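Local structure of ferric iron-binding protein HitA (Pseudomonas aeruginosa PAO1, 6IWF) at residues A[9-14]-A[56-61]; A[97-102]-A[246-251]. The protein binds ferric iron and, as a bacterial solute-binding protein, probably carries the metal through the periplasm to a membrane transporter. All coordinates share one frame; numbering follows the deposited sequence.

Interaction 1 of 2, residues A[9-14]-A[56-61]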
# COMPACT_ATOMS: atom_id res chain seq x y z
N ASN A 9 4.20 -0.41 -13.56
CA ASN A 9 4.53 -0.75 -12.17
C ASN A 9 4.49 0.49 -11.29
O ASN A 9 5.42 1.30 -11.30
CB ASN A 9 5.90 -1.42 -12.06
CG ASN A 9 6.26 -1.71 -10.62
OD1 ASN A 9 5.37 -2.01 -9.82
ND2 ASN A 9 7.54 -1.58 -10.26
N GLY A 10 3.41 0.59 -10.50
CA GLY A 10 3.28 1.55 -9.42
C GLY A 10 3.82 1.08 -8.09
O GLY A 10 3.94 1.89 -7.17
N GLN A 11 4.13 -0.21 -7.96
CA GLN A 11 4.80 -0.71 -6.77
C GLN A 11 6.27 -0.32 -6.81
O GLN A 11 6.76 0.28 -7.77
CB GLN A 11 4.66 -2.22 -6.64
CG GLN A 11 3.75 -2.69 -5.52
CD GLN A 11 4.36 -2.51 -4.14
OE1 GLN A 11 5.29 -1.73 -3.95
NE2 GLN A 11 3.84 -3.24 -3.17
N HIS A 12 7.00 -0.67 -5.75
CA HIS A 12 8.40 -0.29 -5.65
C HIS A 12 9.20 -0.86 -6.82
O HIS A 12 8.90 -1.94 -7.34
CB HIS A 12 8.96 -0.76 -4.31
CG HIS A 12 8.56 0.12 -3.16
ND1 HIS A 12 8.21 1.44 -3.32
CD2 HIS A 12 8.46 -0.14 -1.83
CE1 HIS A 12 7.91 1.96 -2.15
NE2 HIS A 12 8.05 1.03 -1.23
N ALA A 13 10.23 -0.11 -7.23
CA ALA A 13 10.97 -0.45 -8.45
C ALA A 13 11.55 -1.86 -8.39
O ALA A 13 11.39 -2.65 -9.33
CB ALA A 13 12.08 0.58 -8.67
N ALA A 14 12.22 -2.20 -7.28
CA ALA A 14 12.87 -3.50 -7.16
C ALA A 14 11.86 -4.64 -7.10
O ALA A 14 12.18 -5.76 -7.49
CB ALA A 14 13.77 -3.54 -5.93
N VAL A 56 -0.50 -5.31 -18.05
CA VAL A 56 -0.73 -5.57 -16.64
C VAL A 56 -0.41 -4.29 -15.88
O VAL A 56 0.58 -3.61 -16.19
CB VAL A 56 0.13 -6.75 -16.12
CG1 VAL A 56 0.00 -6.91 -14.61
CG2 VAL A 56 -0.27 -8.05 -16.83
N LEU A 57 -1.25 -3.95 -14.91
CA LEU A 57 -1.01 -2.84 -13.99
C LEU A 57 -0.79 -3.39 -12.59
O LEU A 57 -1.55 -4.24 -12.14
CB LEU A 57 -2.17 -1.86 -14.00
CG LEU A 57 -2.12 -0.73 -12.96
CD1 LEU A 57 -0.99 0.24 -13.22
CD2 LEU A 57 -3.46 -0.00 -12.92
N TYR A 58 0.24 -2.90 -11.92
CA TYR A 58 0.60 -3.34 -10.57
C TYR A 58 0.72 -2.09 -9.72
O TYR A 58 1.52 -1.21 -10.05
CB TYR A 58 1.93 -4.11 -10.63
CG TYR A 58 2.43 -4.77 -9.36
CD1 TYR A 58 1.60 -4.99 -8.26
CD2 TYR A 58 3.75 -5.17 -9.27
CE1 TYR A 58 2.10 -5.62 -7.11
CE2 TYR A 58 4.25 -5.79 -8.14
CZ TYR A 58 3.44 -6.01 -7.07
OH TYR A 58 3.98 -6.63 -5.97
N THR A 59 -0.12 -1.97 -8.69
CA THR A 59 -0.16 -0.75 -7.89
C THR A 59 0.16 -1.02 -6.43
O THR A 59 -0.10 -2.11 -5.89
CB THR A 59 -1.53 -0.06 -7.98
OG1 THR A 59 -2.55 -0.93 -7.48
CG2 THR A 59 -1.83 0.36 -9.41
N GLU A 60 0.69 0.01 -5.78
CA GLU A 60 0.93 -0.02 -4.34
C GLU A 60 -0.37 -0.07 -3.55
O GLU A 60 -0.42 -0.68 -2.47
CB GLU A 60 1.73 1.22 -3.93
CG GLU A 60 3.14 0.95 -3.49
CD GLU A 60 3.68 2.09 -2.67
OE1 GLU A 60 4.06 1.84 -1.50
OE2 GLU A 60 3.72 3.22 -3.18
N GLU A 61 -1.42 0.59 -4.04
CA GLU A 61 -2.67 0.73 -3.30
C GLU A 61 -3.85 0.41 -4.21
O GLU A 61 -3.73 0.38 -5.44
CB GLU A 61 -2.84 2.14 -2.73
CG GLU A 61 -1.57 2.74 -2.16
CD GLU A 61 -1.16 2.15 -0.82
OE1 GLU A 61 -0.07 2.52 -0.32
OE2 GLU A 61 -1.91 1.31 -0.26
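Gln11 CG sits over one face of the Tyr58 ring, 3.9 Å from the ring centroid and displaced toward the CZ and CE1 rim, a CH-pi contact. Asn9 lies alongside Tyr58, pointing the same way, with its amide plane 25° from the ring plane and OD1 3.6 Å from Tyr58 CD2. The Gln11 chain bends at chi2 (-73°), and the Gln11 and Glu60 side chains cross at about a right angle, with Gln11 OE1 3.5 Å from Glu60 CG. That same OE1 accepts from His12 N in the carbonyl plane at 2.7 Å, a fairly straight bond (157°) that fixes the rotation of the amide. Asn9 ND2 in turn reaches above the carbonyl plane of His12 O, the acceptor lying in the plane of the Asn9 amide. Across the segments, Gly10 N donates to Tyr58 O at 2.6 Å, nearly in line with the carbonyl, and Gln11 N adds a weak bond to the same oxygen. Lys35 NZ bonds to Asn9 O and Gln11 O, and Asp38 to Glu60 N and Glu61 N. His12 approaches Glu60 obliquely, CE1 3.9 Å from Glu60 OE1, which is hydrogen-bonded to Tyr196 OH. Parallel strands 4-9 and 56-59 thus end in loops presenting His12, at a helix N-cap, and Glu60, which with Tyr196 and Tyr197 form the Fe(3+) site, without iron in this model, of a periplasmic-binding-protein fold.

Interaction 2 of 2, residues A[97-102]-A[246-251]; sequences IGITAR and AFMLSE
Ile97 and Leu249 reach toward each other tip to tip, joining strand 97-108 to the loop that follows helix 238-248 in the hydrophobic interior of the periplasmic-binding-protein fold. Their terminal methyls, Ile97 CD1 and Leu249 CD1, stand 3.5 Å apart, tighter than ordinary van der Waals contact. Ile97 CG1 is anti to the backbone N (chi1 -166°), which starts the branch toward the leucine, and Ile97 CG1 and CG2 lie 3.8 and 3.9 Å from Leu249 CD1. Leu249 meets the isoleucine with one branch, CD1, while its other branch, CD2, rests against the strand backbone 3.6 Å from Gly98 O. This carbonyl oxygen is buried by the contact and has no hydrogen-bond partner in the model.

Ile99 addresses Met248 and Leu249 at different angles. It crosses Leu249 obliquely, with CD1 3.9 Å from Leu249 CG, and it crosses Met248 at about a right angle. Ile99 CD1 faces Met248 CB, whereas Ile99 CG1 lies 4.1 Å from Met248 CE; the bend of the methionine at chi3 (76°) brings that methyl round. Met248 also packs on Ala229 of strand 224-231, and Ile257 touches Ile99. Gln254 NE2 is hydrogen-bonded to both Ile99 O and Met248 O, a polar tie beside the apolar packing. Beyond Leu249 the chain turns into helix 251-258, where Ser250 OG caps Gly253 N and also bonds, at 2.7 Å and on a carbonyl lone pair, to Phe247 O.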
# COMPACT_ATOMS: atom_id res chain seq x y z
N ILE A 97 -6.98 -7.93 -8.39
CA ILE A 97 -6.73 -8.91 -7.34
C ILE A 97 -5.61 -8.41 -6.44
O ILE A 97 -4.62 -7.85 -6.91
CB ILE A 97 -6.41 -10.30 -7.92
CG1 ILE A 97 -6.50 -11.36 -6.83
CG2 ILE A 97 -5.07 -10.31 -8.65
CD1 ILE A 97 -6.72 -12.77 -7.39
N GLY A 98 -5.79 -8.62 -5.14
CA GLY A 98 -4.76 -8.23 -4.19
C GLY A 98 -3.56 -9.16 -4.29
O GLY A 98 -3.69 -10.36 -4.55
N ILE A 99 -2.37 -8.58 -4.11
CA ILE A 99 -1.11 -9.30 -4.21
C ILE A 99 -0.41 -9.40 -2.86
O ILE A 99 0.02 -10.48 -2.46
CB ILE A 99 -0.18 -8.65 -5.26
CG1 ILE A 99 -0.87 -8.53 -6.62
CG2 ILE A 99 1.11 -9.43 -5.38
CD1 ILE A 99 -1.39 -9.85 -7.17
N THR A 100 -0.27 -8.27 -2.17
CA THR A 100 0.24 -8.26 -0.80
C THR A 100 -0.60 -7.30 0.02
O THR A 100 -1.33 -6.47 -0.51
CB THR A 100 1.71 -7.80 -0.70
OG1 THR A 100 1.81 -6.43 -1.10
CG2 THR A 100 2.64 -8.68 -1.56
N ALA A 101 -0.50 -7.45 1.34
CA ALA A 101 -1.12 -6.51 2.28
C ALA A 101 -0.04 -5.94 3.19
O ALA A 101 0.99 -6.56 3.43
CB ALA A 101 -2.21 -7.18 3.14
N ARG A 102 -0.28 -4.72 3.67
CA ARG A 102 0.64 -4.07 4.59
C ARG A 102 -0.18 -3.42 5.70
O ARG A 102 -1.40 -3.30 5.59
CB ARG A 102 1.45 -2.98 3.90
CG ARG A 102 0.51 -1.84 3.62
CD ARG A 102 0.74 -1.14 2.36
NE ARG A 102 0.77 -2.02 1.21
CZ ARG A 102 1.25 -1.61 0.04
NH1 ARG A 102 1.27 -2.41 -0.99
NH2 ARG A 102 1.71 -0.37 -0.06
N ALA A 246 -1.64 -14.41 -12.62
CA ALA A 246 -1.69 -15.68 -11.91
C ALA A 246 -0.33 -16.03 -11.30
O ALA A 246 -0.25 -16.53 -10.18
CB ALA A 246 -2.18 -16.78 -12.85
N PHE A 247 0.75 -15.75 -12.03
CA PHE A 247 2.08 -16.07 -11.51
C PHE A 247 2.44 -15.18 -10.32
O PHE A 247 3.17 -15.62 -9.43
CB PHE A 247 3.11 -15.96 -12.64
CG PHE A 247 4.52 -16.21 -12.20
CD1 PHE A 247 4.98 -17.51 -12.03
CD2 PHE A 247 5.37 -15.15 -11.95
CE1 PHE A 247 6.27 -17.74 -11.62
CE2 PHE A 247 6.67 -15.38 -11.53
CZ PHE A 247 7.12 -16.68 -11.38
N MET A 248 1.90 -13.96 -10.27
CA MET A 248 2.16 -13.11 -9.12
C MET A 248 1.64 -13.73 -7.83
O MET A 248 2.15 -13.41 -6.75
CB MET A 248 1.53 -11.73 -9.33
CG MET A 248 2.05 -11.00 -10.56
SD MET A 248 1.22 -9.40 -10.69
CE MET A 248 2.12 -8.50 -9.42
N LEU A 249 0.62 -14.58 -7.93
CA LEU A 249 -0.00 -15.23 -6.79
C LEU A 249 0.38 -16.71 -6.68
O LEU A 249 -0.18 -17.42 -5.85
CB LEU A 249 -1.52 -15.10 -6.86
CG LEU A 249 -1.95 -13.69 -6.50
CD1 LEU A 249 -3.32 -13.43 -7.08
CD2 LEU A 249 -1.94 -13.51 -4.98
N SER A 250 1.31 -17.17 -7.52
CA SER A 250 1.90 -18.48 -7.28
C SER A 250 2.84 -18.42 -6.08
O SER A 250 3.28 -17.36 -5.65
CB SER A 250 2.65 -18.97 -8.52
OG SER A 250 3.82 -18.20 -8.76
N GLU A 251 3.17 -19.60 -5.55
CA GLU A 251 4.15 -19.65 -4.47
C GLU A 251 5.47 -19.00 -4.88
O GLU A 251 6.06 -18.24 -4.11
CB GLU A 251 4.38 -21.10 -4.02
CG GLU A 251 4.57 -21.26 -2.53
CD GLU A 251 5.37 -22.49 -2.16
OE1 GLU A 251 6.37 -22.35 -1.42
OE2 GLU A 251 5.00 -23.60 -2.61

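How the interactions relate
Both interactions are largely buried and belong to the same mixed sheet, but they serve different places in it. Interaction 1 joins two parallel strand ends and their loops; backbone bonds, one of them weak, and a CH-pi contact cross it, with side-chain amide bonds inside segment 9-14, and its partly exposed residues include iron ligands. Interaction 2 sets a strand against the end of a helix and the loop after it through aliphatic side chains; the Ile99 side chain lies about 10 Å from that of Glu60. They meet along two routes. On the apolar one, Met248 CE packs 3.7 Å from Tyr58 CZ. On the polar one, Arg102 NH2 makes long, weak ion pairs with Glu60 and Glu61, while Arg102 NH1 packs near Gln11 NE2 and is salt-bridged to Glu263.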